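Local coordinates for protein SusD homolog (Bacteroides thetaiotaomicron VPI-5482, PDB 3IHV) that probably binds glycans at the outer membrane as a SusD-family surface protein that captures them for uptake, at residues Y13-E18 / S99-S104; G26-N31 / D190-K195; P66-P71 / H468-L473; A35-Y40 / Y128-R133. All coordinates share one frame; numbering follows the deposited sequence.

Contact 1 (Y13-E18 / S99-S104)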
loop_
_atom_site.group_PDB
_atom_site.type_symbol
_atom_site.label_atom_id
_atom_site.label_comp_id
_atom_site.label_asym_id
_atom_site.label_seq_id
_atom_site.Cartn_x
_atom_site.Cartn_y
_atom_site.Cartn_z
ATOM N N TYR A 13 7.834 25.082 22.751
ATOM C CA TYR A 13 8.648 24.255 21.884
ATOM C C TYR A 13 8.594 24.834 20.449
ATOM O O TYR A 13 7.968 25.880 20.201
ATOM C CB TYR A 13 8.168 22.784 21.968
ATOM C CG TYR A 13 9.247 21.772 21.589
ATOM C CD1 TYR A 13 10.403 21.654 22.358
ATOM C CD2 TYR A 13 9.119 20.949 20.460
ATOM C CE1 TYR A 13 11.410 20.746 22.017
ATOM C CE2 TYR A 13 10.107 20.033 20.112
ATOM C CZ TYR A 13 11.257 19.937 20.898
ATOM O OH TYR A 13 12.267 19.049 20.580
HETATM N N MSE A 14 9.312 24.193 19.536
HETATM C CA MSE A 14 9.370 24.599 18.125
HETATM C C MSE A 14 9.940 26.005 17.951
HETATM O O MSE A 14 9.488 26.783 17.114
HETATM C CB MSE A 14 8.003 24.454 17.461
HETATM C CG MSE A 14 7.480 22.999 17.512
HETATM SE SE MSE A 14 5.844 22.670 16.518
HETATM C CE MSE A 14 6.550 23.595 14.956
ATOM N N ASN A 15 10.957 26.308 18.744
ATOM C CA ASN A 15 11.616 27.615 18.705
ATOM C C ASN A 15 12.639 27.767 17.586
ATOM O O ASN A 15 13.175 28.873 17.370
ATOM C CB ASN A 15 12.255 27.917 20.058
ATOM C CG ASN A 15 11.227 28.224 21.120
ATOM O OD1 ASN A 15 10.248 28.940 20.865
ATOM N ND2 ASN A 15 11.433 27.679 22.322
ATOM N N ASN A 16 12.942 26.663 16.912
ATOM C CA ASN A 16 13.830 26.671 15.765
ATOM C C ASN A 16 13.482 25.479 14.884
ATOM O O ASN A 16 12.616 24.683 15.236
ATOM C CB ASN A 16 15.290 26.681 16.200
ATOM C CG ASN A 16 15.623 25.544 17.147
ATOM O OD1 ASN A 16 15.195 24.428 16.954
ATOM N ND2 ASN A 16 16.384 25.848 18.186
ATOM N N ALA A 17 14.141 25.363 13.737
ATOM C CA ALA A 17 13.828 24.277 12.807
ATOM C C ALA A 17 14.128 22.899 13.389
ATOM O O ALA A 17 13.425 21.927 13.096
ATOM C CB ALA A 17 14.543 24.480 11.498
ATOM N N GLU A 18 15.178 22.791 14.189
ATOM C CA GLU A 18 15.519 21.483 14.785
ATOM C C GLU A 18 14.385 20.989 15.713
ATOM O O GLU A 18 14.011 19.828 15.664
ATOM C CB GLU A 18 16.848 21.550 15.526
ATOM C CG GLU A 18 17.276 20.230 16.134
ATOM C CD GLU A 18 18.544 20.360 16.982
ATOM O OE1 GLU A 18 19.368 21.296 16.759
ATOM O OE2 GLU A 18 18.704 19.506 17.886
ATOM N N SER A 99 3.068 27.901 12.035
ATOM C CA SER A 99 2.603 29.169 11.451
ATOM C C SER A 99 2.915 30.324 12.400
ATOM O O SER A 99 3.250 31.421 11.962
ATOM C CB SER A 99 1.098 29.137 11.112
ATOM O OG SER A 99 0.302 29.223 12.286
ATOM N N ASN A 100 2.831 30.069 13.698
ATOM C CA ASN A 100 3.111 31.069 14.712
ATOM C C ASN A 100 4.577 31.236 15.103
ATOM O O ASN A 100 4.905 32.206 15.755
ATOM C CB ASN A 100 2.311 30.737 15.981
ATOM C CG ASN A 100 0.821 30.917 15.777
ATOM O OD1 ASN A 100 0.399 31.752 14.971
ATOM N ND2 ASN A 100 0.019 30.120 16.478
ATOM N N LYS A 101 5.438 30.311 14.686
ATOM C CA LYS A 101 6.852 30.325 15.055
ATOM C C LYS A 101 7.811 30.695 13.929
ATOM O O LYS A 101 8.886 31.245 14.195
ATOM C CB LYS A 101 7.247 28.943 15.589
ATOM C CG LYS A 101 6.520 28.519 16.866
ATOM C CD LYS A 101 6.977 29.280 18.112
ATOM C CE LYS A 101 6.340 28.667 19.372
ATOM N NZ LYS A 101 6.894 29.197 20.661
ATOM N N ILE A 102 7.425 30.407 12.677
ATOM C CA ILE A 102 8.306 30.623 11.513
ATOM C C ILE A 102 8.860 32.043 11.380
ATOM O O ILE A 102 9.994 32.234 10.964
ATOM C CB ILE A 102 7.621 30.144 10.208
ATOM C CG1 ILE A 102 8.629 30.102 9.051
ATOM C CG2 ILE A 102 6.374 30.994 9.901
ATOM C CD1 ILE A 102 8.095 29.478 7.795
ATOM N N GLY A 103 8.055 33.025 11.754
ATOM C CA GLY A 103 8.472 34.429 11.710
ATOM C C GLY A 103 9.718 34.726 12.507
ATOM O O GLY A 103 10.475 35.641 12.131
ATOM N N SER A 104 9.913 33.963 13.591
ATOM C CA SER A 104 11.058 34.096 14.498
ATOM C C SER A 104 12.306 33.326 14.066
ATOM O O SER A 104 13.381 33.551 14.625
ATOM C CB SER A 104 10.672 33.643 15.914
ATOM O OG SER A 104 10.495 32.229 16.023
HETATM O O HOH W 1 11.753 31.044 18.045
#
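The flat groups that face K101 are the side-chain amide of N15 and the peptide carbonyls of Y13 and M14, and each is approached at its oxygen by the lysine chain. K101 is deposited in two conformers, and the side-chain contacts given here, the weak bond included, describe one of them. The amide offers OD1 to K101 NZ at 3.4 Å, a weak hydrogen bond; the ammonium's stronger partner is K11 O. The aliphatic part runs along the peptide oxygens, with K101 CG 3.4 Å from M14 O and K101 CE 3.3 Å from Y13 O. A bend at chi2 (-72°) turns the lysine so that its CG lies by the first of these oxygens and its CE by the second. M14, a selenomethionine, has a left-handed backbone conformation, and its O, besides facing the lysine, is hydrogen-bonded to Y105 OH.

The backbone oxygen of the lysine closes the turn: K101 O takes S104 N at 3.0 Å and S104 OG at 2.6 Å, the hydroxyl arriving in the carbonyl plane. A water then joins the segments, donating to N15 O and to S104 OG, each at 2.7 Å.

The contact ties the loop entering helix 17-29, where N16 is the N-cap with OD1 on E19 N, to the end of helix 75-101. M14 wedges between these helices, against F94, R97 and I98 of one and A20 and V23 of the other; A17 and I102 touch helix 107-135.

Contact 2 (G26-N31 / D190-K195). With EDO (1,2-ethanediol), chain N; EDO (1,2-ethanediol), chain M.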
loop_
_atom_site.group_PDB
_atom_site.type_symbol
_atom_site.label_atom_id
_atom_site.label_comp_id
_atom_site.label_asym_id
_atom_site.label_seq_id
_atom_site.Cartn_x
_atom_site.Cartn_y
_atom_site.Cartn_z
ATOM N N GLY A 26 7.075 13.206 14.652
ATOM C CA GLY A 26 5.943 12.616 15.358
ATOM C C GLY A 26 4.710 12.419 14.473
ATOM O O GLY A 26 3.885 11.504 14.706
ATOM N N VAL A 27 4.548 13.272 13.455
ATOM C CA VAL A 27 3.478 13.091 12.495
ATOM C C VAL A 27 3.776 11.826 11.673
ATOM O O VAL A 27 2.902 10.963 11.475
ATOM C CB VAL A 27 3.290 14.323 11.548
ATOM C CG1 VAL A 27 2.021 14.126 10.668
ATOM C CG2 VAL A 27 3.193 15.637 12.378
ATOM N N TYR A 28 4.999 11.730 11.167
ATOM C CA TYR A 28 5.415 10.531 10.471
ATOM C C TYR A 28 5.255 9.252 11.284
ATOM O O TYR A 28 4.899 8.214 10.724
ATOM C CB TYR A 28 6.870 10.610 10.078
ATOM C CG TYR A 28 7.160 11.435 8.827
ATOM C CD1 TYR A 28 7.050 10.864 7.577
ATOM C CD2 TYR A 28 7.582 12.754 8.922
ATOM C CE1 TYR A 28 7.337 11.574 6.427
ATOM C CE2 TYR A 28 7.854 13.492 7.785
ATOM C CZ TYR A 28 7.774 12.881 6.533
ATOM O OH TYR A 28 8.050 13.548 5.359
ATOM N N ARG A 29 5.550 9.310 12.579
ATOM C CA ARG A 29 5.519 8.113 13.415
ATOM C C ARG A 29 4.136 7.475 13.379
ATOM O O ARG A 29 4.017 6.280 13.588
ATOM C CB ARG A 29 5.949 8.484 14.833
ATOM C CG ARG A 29 6.105 7.391 15.835
ATOM C CD ARG A 29 6.631 8.049 17.166
ATOM N NE ARG A 29 7.827 8.860 16.896
ATOM C CZ ARG A 29 8.031 10.154 17.212
ATOM N NH1 ARG A 29 7.186 10.857 17.969
ATOM N NH2 ARG A 29 9.163 10.730 16.826
ATOM N N THR A 30 3.087 8.251 13.078
ATOM C CA THR A 30 1.732 7.688 12.990
ATOM C C THR A 30 1.721 6.469 12.053
ATOM O O THR A 30 1.074 5.428 12.333
ATOM C CB THR A 30 0.709 8.725 12.508
ATOM O OG1 THR A 30 0.933 9.972 13.171
ATOM C CG2 THR A 30 -0.710 8.263 12.804
ATOM N N ASN A 31 2.477 6.577 10.959
ATOM C CA ASN A 31 2.519 5.534 9.955
ATOM C C ASN A 31 2.951 4.161 10.427
ATOM O O ASN A 31 2.574 3.195 9.769
ATOM C CB ASN A 31 3.411 5.946 8.763
ATOM C CG ASN A 31 2.753 6.999 7.900
ATOM O OD1 ASN A 31 1.520 7.049 7.797
ATOM N ND2 ASN A 31 3.560 7.811 7.261
ATOM N N ASP A 190 15.743 10.517 3.875
ATOM C CA ASP A 190 15.414 9.093 3.820
ATOM C C ASP A 190 14.022 8.882 4.432
ATOM O O ASP A 190 13.759 9.327 5.544
ATOM C CB ASP A 190 16.379 8.232 4.667
ATOM C CG ASP A 190 17.831 8.340 4.249
ATOM O OD1 ASP A 190 18.247 9.358 3.689
ATOM O OD2 ASP A 190 18.584 7.385 4.511
ATOM N N TYR A 191 13.137 8.258 3.667
ATOM C CA TYR A 191 11.778 7.882 4.093
ATOM C C TYR A 191 10.905 9.068 4.451
ATOM O O TYR A 191 9.921 8.924 5.182
ATOM C CB TYR A 191 11.812 6.889 5.267
ATOM C CG TYR A 191 12.690 5.671 5.041
ATOM C CD1 TYR A 191 12.288 4.637 4.224
ATOM C CD2 TYR A 191 13.935 5.553 5.684
ATOM C CE1 TYR A 191 13.092 3.507 4.026
ATOM C CE2 TYR A 191 14.733 4.448 5.479
ATOM C CZ TYR A 191 14.309 3.436 4.655
ATOM O OH TYR A 191 15.096 2.335 4.445
ATOM N N ARG A 192 11.292 10.256 3.971
ATOM C CA ARG A 192 10.514 11.445 4.142
ATOM C C ARG A 192 10.039 11.929 2.765
ATOM O O ARG A 192 10.619 11.593 1.703
ATOM C CB ARG A 192 11.321 12.518 4.850
ATOM C CG ARG A 192 11.514 12.157 6.310
ATOM C CD ARG A 192 12.446 12.966 7.000
ATOM N NE ARG A 192 12.098 14.368 6.985
ATOM C CZ ARG A 192 12.882 15.296 7.502
ATOM N NH1 ARG A 192 14.006 14.952 8.124
ATOM N NH2 ARG A 192 12.543 16.577 7.404
ATOM N N PHE A 193 8.948 12.662 2.773
ATOM C CA PHE A 193 8.415 13.227 1.553
ATOM C C PHE A 193 9.387 14.198 0.859
ATOM O O PHE A 193 9.955 15.112 1.479
ATOM C CB PHE A 193 7.110 14.004 1.815
ATOM C CG PHE A 193 5.868 13.163 1.672
ATOM C CD1 PHE A 193 5.360 12.894 0.412
ATOM C CD2 PHE A 193 5.215 12.656 2.775
ATOM C CE1 PHE A 193 4.228 12.113 0.241
ATOM C CE2 PHE A 193 4.065 11.865 2.607
ATOM C CZ PHE A 193 3.574 11.612 1.341
ATOM N N SER A 194 9.483 14.011 -0.445
ATOM C CA SER A 194 10.189 14.879 -1.367
ATOM C C SER A 194 9.253 15.060 -2.559
ATOM O O SER A 194 8.216 14.408 -2.629
ATOM C CB SER A 194 11.515 14.313 -1.794
ATOM O OG SER A 194 12.444 14.379 -0.705
ATOM N N LYS A 195 9.646 15.893 -3.512
ATOM C CA LYS A 195 8.757 16.260 -4.613
ATOM C C LYS A 195 8.238 15.089 -5.423
ATOM O O LYS A 195 7.065 15.078 -5.832
ATOM C CB LYS A 195 9.413 17.280 -5.563
ATOM C CG LYS A 195 8.355 18.014 -6.370
ATOM C CD LYS A 195 8.889 18.806 -7.551
ATOM C CE LYS A 195 9.864 19.877 -7.200
ATOM N NZ LYS A 195 9.283 21.022 -6.401
HETATM C C1 EDO N . 6.450 8.805 4.179
HETATM O O1 EDO N . 7.654 9.293 3.550
HETATM C C2 EDO N . 6.626 7.346 4.629
HETATM O O2 EDO N . 7.787 7.107 5.439
HETATM C C1 EDO M . 8.383 5.818 9.016
HETATM O O1 EDO M . 9.113 5.835 7.801
HETATM C C2 EDO M . 7.299 6.879 9.025
HETATM O O2 EDO M . 6.500 6.956 7.837
#
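Y28 projects from helix 17-29 onto the loop that leads into helix 195-210, joining two parts of the helical, TPR-related region of this SusD-family protein. Its ring and the side chain of R192 meet at about a right angle. R192 CG lies over one ring face, 4.3 Å from the centroid and 28° off the normal, a CH-pi contact, while the guanidinium plane is turned 66° from the ring. The arginine chain bends at chi3, and its NH2 forms a salt bridge with E119. That same carboxylate is hydrogen-bonded to Y28 OH, so one acid positions both side chains.

The phenol oxygen also receives F193 N at 2.9 Å, with a nearly straight N-H...O angle of 161°, and it lies at the edge of the F193 ring, 3.7 Å from F193 CB.

Two ethanediol molecules, probably from the crystallisation liquor, each bring one atom to the edge of the Y28 ring in its plane: C1 of one, 3.7 Å from Y28 CE1, and O2 of the other. The first diol donates from O1 to Y191 O at 2.8 Å. The second is held on the helix side, where N31 ND2 donates to its O2 at 3.1 Å.

Contact 3 (P66-P71 / H468-L473)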
loop_
_atom_site.group_PDB
_atom_site.type_symbol
_atom_site.label_atom_id
_atom_site.label_comp_id
_atom_site.label_asym_id
_atom_site.label_seq_id
_atom_site.Cartn_x
_atom_site.Cartn_y
_atom_site.Cartn_z
ATOM N N PRO A 66 -10.672 -10.013 6.019
ATOM C CA PRO A 66 -10.339 -10.388 4.641
ATOM C C PRO A 66 -11.412 -11.148 3.880
ATOM O O PRO A 66 -11.357 -11.190 2.657
ATOM C CB PRO A 66 -9.115 -11.279 4.820
ATOM C CG PRO A 66 -8.486 -10.793 6.075
ATOM C CD PRO A 66 -9.660 -10.529 6.970
ATOM N N THR A 67 -12.377 -11.751 4.579
ATOM C CA THR A 67 -13.477 -12.451 3.920
ATOM C C THR A 67 -14.721 -11.587 3.782
ATOM O O THR A 67 -15.760 -12.072 3.321
ATOM C CB THR A 67 -13.860 -13.720 4.697
ATOM O OG1 THR A 67 -14.217 -13.360 6.058
ATOM C CG2 THR A 67 -12.665 -14.779 4.640
ATOM N N ASN A 68 -14.663 -10.316 4.201
ATOM C CA ASN A 68 -15.806 -9.427 4.100
ATOM C C ASN A 68 -17.039 -9.902 4.844
ATOM O O ASN A 68 -18.147 -9.756 4.368
ATOM C CB ASN A 68 -16.121 -9.128 2.635
ATOM C CG ASN A 68 -15.026 -8.340 1.964
ATOM O OD1 ASN A 68 -14.337 -7.551 2.630
ATOM N ND2 ASN A 68 -14.821 -8.564 0.662
ATOM N N SER A 69 -16.827 -10.407 6.046
ATOM C CA SER A 69 -17.907 -10.975 6.847
ATOM C C SER A 69 -18.012 -10.317 8.215
ATOM O O SER A 69 -18.615 -10.879 9.143
ATOM C CB SER A 69 -17.717 -12.491 6.962
ATOM O OG SER A 69 -16.497 -12.846 7.587
ATOM N N PHE A 70 -17.477 -9.103 8.301
ATOM C CA PHE A 70 -17.388 -8.328 9.539
ATOM C C PHE A 70 -18.508 -7.297 9.722
ATOM O O PHE A 70 -19.100 -6.834 8.730
ATOM C CB PHE A 70 -16.018 -7.637 9.664
ATOM C CG PHE A 70 -15.715 -6.634 8.576
ATOM C CD1 PHE A 70 -15.211 -7.042 7.340
ATOM C CD2 PHE A 70 -15.877 -5.254 8.821
ATOM C CE1 PHE A 70 -14.905 -6.134 6.356
ATOM C CE2 PHE A 70 -15.538 -4.321 7.833
ATOM C CZ PHE A 70 -15.073 -4.763 6.592
ATOM N N PRO A 71 -18.825 -6.980 10.987
ATOM C CA PRO A 71 -19.883 -6.021 11.333
ATOM C C PRO A 71 -19.348 -4.591 11.475
ATOM O O PRO A 71 -18.147 -4.375 11.474
ATOM C CB PRO A 71 -20.365 -6.545 12.672
ATOM C CG PRO A 71 -19.134 -7.033 13.306
ATOM C CD PRO A 71 -18.361 -7.695 12.193
ATOM N N HIS A 468 -2.385 -2.643 -3.189
ATOM C CA HIS A 468 -3.130 -1.831 -4.151
ATOM C C HIS A 468 -4.259 -2.511 -4.869
ATOM O O HIS A 468 -5.154 -1.841 -5.411
ATOM C CB HIS A 468 -2.153 -1.305 -5.229
ATOM C CG HIS A 468 -0.939 -0.675 -4.637
ATOM N ND1 HIS A 468 -1.010 0.434 -3.808
ATOM C CD2 HIS A 468 0.347 -1.089 -4.619
ATOM C CE1 HIS A 468 0.203 0.702 -3.354
ATOM N NE2 HIS A 468 1.043 -0.203 -3.834
ATOM N N ARG A 469 -4.254 -3.832 -4.909
ATOM C CA ARG A 469 -5.202 -4.495 -5.784
ATOM C C ARG A 469 -6.671 -4.234 -5.468
ATOM O O ARG A 469 -7.480 -3.938 -6.356
ATOM C CB ARG A 469 -4.912 -5.993 -5.849
ATOM C CG ARG A 469 -5.745 -6.710 -6.909
ATOM C CD ARG A 469 -5.431 -6.188 -8.288
ATOM N NE ARG A 469 -5.960 -7.006 -9.372
ATOM C CZ ARG A 469 -5.699 -6.742 -10.647
ATOM N NH1 ARG A 469 -4.964 -5.684 -10.976
ATOM N NH2 ARG A 469 -6.198 -7.511 -11.608
ATOM N N ARG A 470 -7.030 -4.400 -4.207
ATOM C CA ARG A 470 -8.426 -4.186 -3.824
ATOM C C ARG A 470 -8.885 -2.765 -4.097
ATOM O O ARG A 470 -9.970 -2.538 -4.684
ATOM C CB ARG A 470 -8.602 -4.565 -2.373
ATOM C CG ARG A 470 -10.041 -4.486 -1.883
ATOM C CD ARG A 470 -10.209 -5.303 -0.625
ATOM N NE ARG A 470 -11.492 -5.024 0.002
ATOM C CZ ARG A 470 -12.129 -5.801 0.865
ATOM N NH1 ARG A 470 -11.608 -6.940 1.269
ATOM N NH2 ARG A 470 -13.289 -5.394 1.367
ATOM N N GLN A 471 -8.078 -1.766 -3.709
ATOM C CA GLN A 471 -8.518 -0.389 -4.007
ATOM C C GLN A 471 -8.558 -0.076 -5.501
ATOM O O GLN A 471 -9.377 0.737 -5.926
ATOM C CB GLN A 471 -7.685 0.638 -3.247
ATOM C CG GLN A 471 -7.813 0.548 -1.758
ATOM C CD GLN A 471 -9.211 0.815 -1.270
ATOM O OE1 GLN A 471 -9.749 0.046 -0.461
ATOM N NE2 GLN A 471 -9.846 1.844 -1.825
ATOM N N ASP A 472 -7.692 -0.731 -6.283
ATOM C CA ASP A 472 -7.704 -0.597 -7.740
ATOM C C ASP A 472 -9.014 -1.178 -8.268
ATOM O O ASP A 472 -9.710 -0.511 -8.998
ATOM C CB ASP A 472 -6.503 -1.305 -8.381
ATOM C CG ASP A 472 -5.189 -0.473 -8.316
ATOM O OD1 ASP A 472 -5.253 0.755 -8.145
ATOM O OD2 ASP A 472 -4.097 -1.069 -8.441
ATOM N N LEU A 473 -9.338 -2.428 -7.872
ATOM C CA LEU A 473 -10.597 -3.044 -8.315
ATOM C C LEU A 473 -11.804 -2.159 -7.979
ATOM O O LEU A 473 -12.719 -1.957 -8.800
ATOM C CB LEU A 473 -10.753 -4.451 -7.699
ATOM C CG LEU A 473 -9.756 -5.529 -8.153
ATOM C CD1 LEU A 473 -9.955 -6.848 -7.354
ATOM C CD2 LEU A 473 -9.834 -5.798 -9.662
#
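Hydrogen bonds carry this buried contact, and both fall on a single oxygen. N68 OD1 takes R470 NH2 at 2.7 Å with an N-H...O angle of 152°; a second, weak bond from R470 NH1 to N68 OD1 measures 3.1 Å. OD1 sits at the guanidinium edge, in its plane, but the two flat groups stand 83° apart, and NH2 is tilted out of the carbonyl plane of the amide. The two side chains come from opposite directions: R470 leaves its helix with CG anti to the backbone N (chi1 -176°) and stays extended as far as NE.

The contact joins the loop before helix 75-101 to helix 469-475 of the C-terminal SusD-family region, 397 residues apart in sequence.

Further polar bonds fix both groups. R470 NH1 also donates to L47 O, and N68 ND2 is bonded to T508 OG1 and Y479 OH, which sets the amide's orientation. By plain packing, the R470 side chain touches Y479 of helix 479-493 and N68 touches V504 of helix 504-507.

Contact 4 (A35-Y40 / Y128-R133)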
loop_
_atom_site.group_PDB
_atom_site.type_symbol
_atom_site.label_atom_id
_atom_site.label_comp_id
_atom_site.label_asym_id
_atom_site.label_seq_id
_atom_site.Cartn_x
_atom_site.Cartn_y
_atom_site.Cartn_z
ATOM N N ALA A 35 -2.321 -0.222 13.423
ATOM C CA ALA A 35 -3.551 0.165 12.748
ATOM C C ALA A 35 -3.349 0.981 11.476
ATOM O O ALA A 35 -4.303 1.284 10.754
ATOM C CB ALA A 35 -4.468 0.948 13.741
HETATM N N MSE A 36 -2.113 1.393 11.230
HETATM C CA MSE A 36 -1.682 2.080 10.022
HETATM C C MSE A 36 -0.855 1.063 9.207
HETATM O O MSE A 36 -1.360 -0.029 8.939
HETATM C CB MSE A 36 -0.908 3.355 10.384
HETATM C CG MSE A 36 -1.734 4.352 11.157
HETATM SE SE MSE A 36 -3.009 5.313 10.051
HETATM C CE MSE A 36 -1.758 6.388 8.985
ATOM N N TYR A 37 0.402 1.354 8.856
ATOM C CA TYR A 37 1.118 0.468 7.922
ATOM C C TYR A 37 1.833 -0.710 8.563
ATOM O O TYR A 37 2.405 -1.532 7.851
ATOM C CB TYR A 37 2.019 1.311 6.978
ATOM C CG TYR A 37 1.182 2.313 6.210
ATOM C CD1 TYR A 37 0.477 1.916 5.107
ATOM C CD2 TYR A 37 1.038 3.632 6.652
ATOM C CE1 TYR A 37 -0.361 2.799 4.430
ATOM C CE2 TYR A 37 0.217 4.529 5.966
ATOM C CZ TYR A 37 -0.482 4.107 4.886
ATOM O OH TYR A 37 -1.317 4.995 4.241
ATOM N N GLY A 38 1.832 -0.804 9.898
ATOM C CA GLY A 38 2.434 -1.957 10.526
ATOM C C GLY A 38 1.657 -3.237 10.204
ATOM O O GLY A 38 2.248 -4.328 10.185
ATOM N N TYR A 39 0.353 -3.098 9.907
ATOM C CA TYR A 39 -0.523 -4.260 9.679
ATOM C C TYR A 39 -1.822 -3.970 8.969
ATOM O O TYR A 39 -2.085 -4.543 7.910
ATOM C CB TYR A 39 -0.762 -4.944 11.036
ATOM C CG TYR A 39 -1.656 -6.157 11.068
ATOM C CD1 TYR A 39 -1.679 -7.069 10.032
ATOM C CD2 TYR A 39 -2.341 -6.469 12.220
ATOM C CE1 TYR A 39 -2.490 -8.214 10.096
ATOM C CE2 TYR A 39 -3.150 -7.616 12.295
ATOM C CZ TYR A 39 -3.234 -8.452 11.212
ATOM O OH TYR A 39 -4.013 -9.567 11.305
ATOM N N TYR A 40 -2.669 -3.073 9.477
ATOM C CA TYR A 40 -3.987 -2.969 8.854
ATOM C C TYR A 40 -4.010 -2.359 7.454
ATOM O O TYR A 40 -4.598 -2.920 6.524
ATOM C CB TYR A 40 -5.017 -2.252 9.750
ATOM C CG TYR A 40 -5.211 -2.787 11.164
ATOM C CD1 TYR A 40 -4.747 -4.017 11.568
ATOM C CD2 TYR A 40 -5.980 -2.070 12.062
ATOM C CE1 TYR A 40 -4.969 -4.469 12.878
ATOM C CE2 TYR A 40 -6.167 -2.475 13.337
ATOM C CZ TYR A 40 -5.671 -3.683 13.756
ATOM O OH TYR A 40 -5.868 -4.102 15.041
ATOM N N TYR A 128 -5.910 11.743 4.660
ATOM C CA TYR A 128 -7.248 11.982 4.094
ATOM C C TYR A 128 -7.534 11.124 2.889
ATOM O O TYR A 128 -8.693 10.758 2.663
ATOM C CB TYR A 128 -7.534 13.438 3.768
ATOM C CG TYR A 128 -7.982 14.235 4.962
ATOM C CD1 TYR A 128 -9.235 14.071 5.493
ATOM C CD2 TYR A 128 -7.131 15.150 5.560
ATOM C CE1 TYR A 128 -9.649 14.789 6.596
ATOM C CE2 TYR A 128 -7.539 15.872 6.656
ATOM C CZ TYR A 128 -8.785 15.696 7.156
ATOM O OH TYR A 128 -9.159 16.429 8.251
ATOM N N PHE A 129 -6.503 10.802 2.096
ATOM C CA PHE A 129 -6.711 9.937 0.944
ATOM C C PHE A 129 -7.165 8.571 1.411
ATOM O O PHE A 129 -8.089 8.008 0.843
ATOM C CB PHE A 129 -5.414 9.824 0.118
ATOM C CG PHE A 129 -5.540 8.956 -1.127
ATOM C CD1 PHE A 129 -6.630 9.070 -1.970
ATOM C CD2 PHE A 129 -4.546 8.099 -1.487
ATOM C CE1 PHE A 129 -6.757 8.311 -3.102
ATOM C CE2 PHE A 129 -4.669 7.330 -2.659
ATOM C CZ PHE A 129 -5.770 7.471 -3.464
ATOM N N GLU A 130 -6.461 8.001 2.395
ATOM C CA GLU A 130 -6.866 6.715 2.953
ATOM C C GLU A 130 -8.291 6.783 3.486
ATOM O O GLU A 130 -9.086 5.869 3.241
ATOM C CB GLU A 130 -5.929 6.204 4.058
ATOM C CG GLU A 130 -4.533 5.839 3.588
ATOM C CD GLU A 130 -4.431 4.478 2.878
ATOM O OE1 GLU A 130 -5.425 4.026 2.274
ATOM O OE2 GLU A 130 -3.330 3.864 2.903
ATOM N N LEU A 131 -8.607 7.840 4.220
ATOM C CA LEU A 131 -9.958 7.978 4.781
ATOM C C LEU A 131 -10.994 8.028 3.680
ATOM O O LEU A 131 -11.989 7.293 3.701
ATOM C CB LEU A 131 -10.118 9.238 5.647
ATOM C CG LEU A 131 -9.571 9.212 7.067
ATOM C CD1 LEU A 131 -9.593 10.616 7.700
ATOM C CD2 LEU A 131 -10.397 8.190 7.909
ATOM N N VAL A 132 -10.786 8.892 2.713
ATOM C CA VAL A 132 -11.806 9.041 1.708
ATOM C C VAL A 132 -11.975 7.796 0.812
ATOM O O VAL A 132 -13.109 7.430 0.472
ATOM C CB VAL A 132 -11.614 10.323 0.843
ATOM C CG1 VAL A 132 -10.474 10.154 -0.225
ATOM C CG2 VAL A 132 -12.922 10.712 0.177
ATOM N N ARG A 133 -10.879 7.133 0.441
ATOM C CA ARG A 133 -11.024 6.005 -0.453
ATOM C C ARG A 133 -11.568 4.785 0.294
ATOM O O ARG A 133 -12.280 3.967 -0.307
ATOM C CB ARG A 133 -9.721 5.664 -1.215
ATOM C CG ARG A 133 -8.630 4.997 -0.390
ATOM C CD ARG A 133 -7.363 4.963 -1.207
ATOM N NE ARG A 133 -6.282 4.289 -0.527
ATOM C CZ ARG A 133 -5.296 3.658 -1.137
ATOM N NH1 ARG A 133 -5.283 3.531 -2.443
ATOM N NH2 ARG A 133 -4.347 3.099 -0.428
#
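Y37 sits in the widened, pi-type turn at 35-38 of a weakly bonded helix, whereas E130 belongs to a regular alpha-helix, as the bond from V132 N to Y128 O (2.8 Å) attests. Their side chains approach from opposite directions. Y37 OH donates to E130 OE2 at 2.7 Å, using the anti lone pair of that oxygen; OE2 lies at the ring edge, near its plane, and ring and carboxylate planes are 33° apart. A bend at chi2 (-78°) sets the carboxylate between the Y37 hydroxyl and R133, one oxygen to each.

OE1 is gripped side-on by R133, whose NE lies 2.9 Å and NH2 3.1 Å from it, both from the same face above the carboxylate plane. A salt bridge from R134 NE to E130 OE1 adds a second positive charge, which probably favours the ionised acid in this buried place. R133 CD lies over one face of the F129 ring, offset toward the rim.

Around the contact, F129 packs on helix 195-210, V132 on helix 159-176 and L131 on helix 75-101, while the Y37 ring meets F394 of strand 392-396.

Contacts 1, 2 and 4 lie within the N-terminal, starch-binding-associated region, whereas contact 3 joins it to the C-terminal SusD region. Contacts 1 and 2 share helix 17-29, with centres about 19 Å apart. Contacts 2 and 4 touch directly, N31 O lying 3.0 Å from Y37 N in a probable hydrogen bond, which joins the end of contact 2's first segment to the start of contact 4's; their helices, 17-29 and 34-38, follow each other in the chain. Contact 4 also meets contact 3, where Q471 NE2 packs 3.6 Å from R133 O; contact 1 is remote, its centre about 43 Å from that of contact 3. A sodium ion lies about 6 Å from the side chain of Y191 in contact 2.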